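Single-stranded DNA-binding protein 1 (Streptomyces coelicolor, PDB 4DAM) probably binds single-stranded DNA through its OB-fold domain, the part of the longer protein present here, and works as a homotetramer. Local coordinates at residues G116-L119 against A120-T123. The protein carries 1 engineered substitution. Numbering follows the deposited sequence.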
ATOM      1  N   GLY A 116       3.271 -14.982  -5.148  1.00 15.73           N
ATOM      2  CA  GLY A 116       3.615 -15.475  -6.493  1.00 15.83           C
ATOM      3  C   GLY A 116       5.092 -15.390  -6.746  1.00 15.78           C
ATOM      4  O   GLY A 116       5.774 -14.532  -6.194  1.00 14.53           O
ATOM      5  N   HIS A 117       5.608 -16.311  -7.568  1.00 15.00           N
ATOM      6  CA  HIS A 117       6.954 -16.170  -8.078  1.00 16.08           C
ATOM      7  C   HIS A 117       7.019 -14.926  -8.932  1.00 15.76           C
ATOM      8  O   HIS A 117       6.160 -14.727  -9.791  1.00 17.89           O
ATOM      9  CB  HIS A 117       7.325 -17.389  -8.922  1.00 15.73           C
ATOM     10  CG  HIS A 117       7.539 -18.635  -8.116  1.00 16.49           C
ATOM     11  ND1 HIS A 117       8.704 -18.900  -7.471  1.00 19.31           N
ATOM     12  CD2 HIS A 117       6.685 -19.674  -7.817  1.00 21.35           C
ATOM     13  CE1 HIS A 117       8.575 -20.081  -6.818  1.00 18.51           C
ATOM     14  NE2 HIS A 117       7.362 -20.542  -7.028  1.00 21.63           N
ATOM     15  N   ASP A 118       8.019 -14.082  -8.710  1.00 15.69           N
ATOM     16  CA  ASP A 118       8.104 -12.788  -9.398  1.00 15.80           C
ATOM     17  C   ASP A 118       8.701 -12.956 -10.786  1.00 18.80           C
ATOM     18  O   ASP A 118       9.877 -13.301 -10.939  1.00 21.22           O
ATOM     19  CB  ASP A 118       8.940 -11.817  -8.586  1.00 17.64           C
ATOM     20  CG  ASP A 118       8.943 -10.379  -9.161  1.00 20.18           C
ATOM     21  OD1 ASP A 118       8.234 -10.093 -10.165  1.00 20.03           O
ATOM     22  OD2 ASP A 118       9.668  -9.539  -8.559  1.00 22.59           O
ATOM     23  N   LEU A 119       7.880 -12.701 -11.784  1.00 16.06           N
ATOM     24  CA  LEU A 119       8.304 -12.787 -13.191  1.00 17.40           C
ATOM     25  C   LEU A 119       9.293 -11.705 -13.601  1.00 19.10           C
ATOM     26  O   LEU A 119       9.883 -11.793 -14.684  1.00 22.66           O
ATOM     27  CB  LEU A 119       7.079 -12.753 -14.101  1.00 17.41           C
ATOM     28  CG  LEU A 119       6.092 -13.928 -13.991  1.00 19.77           C
ATOM     29  CD1 LEU A 119       4.718 -13.633 -14.581  1.00 20.08           C
ATOM     30  CD2 LEU A 119       6.717 -15.210 -14.553  1.00 23.08           C
ATOM     31  N   ALA A 120       9.507 -10.693 -12.763  1.00 17.64           N
ATOM     32  CA  ALA A 120      10.493  -9.656 -13.073  1.00 21.04           C
ATOM     33  C   ALA A 120      11.935 -10.146 -12.949  1.00 26.16           C
ATOM     34  O   ALA A 120      12.835  -9.557 -13.537  1.00 26.54           O
ATOM     35  CB  ALA A 120      10.306  -8.432 -12.182  1.00 23.93           C
ATOM     36  N   ARG A 121      12.140 -11.198 -12.150  1.00 25.88           N
ATOM     37  CA  ARG A 121      13.473 -11.612 -11.717  1.00 30.50           C
ATOM     38  C   ARG A 121      13.654 -13.137 -11.937  1.00 34.42           C
ATOM     39  O   ARG A 121      14.657 -13.742 -11.538  1.00 50.62           O
ATOM     40  CB  ARG A 121      13.663 -11.213 -10.237  1.00 31.13           C
ATOM     41  CG  ARG A 121      13.737  -9.701  -9.987  1.00 35.92           C
ATOM     42  CD  ARG A 121      13.778  -9.339  -8.495  1.00 35.02           C
ATOM     43  NE  ARG A 121      12.516  -9.695  -7.834  1.00 35.49           N
ATOM     44  CZ  ARG A 121      12.389 -10.123  -6.577  0.80 30.46           C
ATOM     45  NH1 ARG A 121      13.454 -10.270  -5.780  1.00 29.66           N
ATOM     46  NH2 ARG A 121      11.167 -10.428  -6.112  1.00 27.73           N
ATOM     47  N   GLY A 122      12.654 -13.753 -12.561  1.00 33.81           N
ATOM     48  CA  GLY A 122      12.738 -15.133 -13.028  1.00 43.39           C
ATOM     49  C   GLY A 122      11.641 -15.634 -13.966  1.00 48.12           C
ATOM     50  O   GLY A 122      10.541 -15.088 -13.993  1.00 42.42           O
ATOM     51  N   THR A 123      11.923 -16.697 -14.723  1.00 57.50           N
ATOM     52  CA  THR A 123      10.903 -17.341 -15.568  1.00 58.23           C
ATOM     53  C   THR A 123       9.797 -17.989 -14.708  1.00 58.26           C
ATOM     54  O   THR A 123       9.931 -18.134 -13.484  1.00 54.75           O
ATOM     55  CB  THR A 123      11.505 -18.409 -16.545  1.00 67.18           C
ATOM     56  OG1 THR A 123      12.901 -18.622 -16.274  1.00 72.11           O
ATOM     57  CG2 THR A 123      11.353 -17.943 -17.995  1.00 65.97           C
TER
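Asp118 and Arg121 meet across a type I beta turn that follows strand 114-117, the last strand of this OB-fold domain. The guanidinium grips the carboxylate side-on, with two nitrogens sharing one oxygen: Arg121 NE lies 2.9 Å from Asp118 OD2, and Arg121 NH2 lies 3.0 Å from the same Asp118 OD2. That oxygen sits almost in the guanidinium plane, at its edge, yet the two flat groups are not coplanar: their planes stand 60° apart and the side chains run nearly at right angles. NH2 takes the anti lone pair of OD2, whereas NE comes in from above the carboxylate plane. Arg121 reaches back because its chain bends at chi3 (-66°), after an extended chi2.

The other carboxylate oxygen serves the backbone. With CG of Asp118 swung opposite the main-chain N (chi1 -173°), OD1 accepts a bond from Ala120 N at 3.0 Å, an Asx turn in which the donor also stands above the carboxylate plane. Ala120 CB packs against the same oxygen, 3.3 Å from Asp118 OD1. In the backbone, Asp118 O receives two weak bonds, from Arg121 N at 3.3 Å and from Gly122 N. Farther round, the CA-H of Leu119 points at Gly122 O, and the Leu119 branch ending in CD2 lies 3.9 Å from Gly122 O.

Beyond the turn, Arg121 NH2 also bonds Gly22 O of strand 17-33, and Leu119 O accepts a bond from Asn76 ND2 of a second subunit, placing the turn at a subunit interface. Divided this way, one carboxylate fixes the start of the turn through OD1 and holds the guanidinium through OD2; the positive charge beside it would probably stabilise Asp118 as the anion.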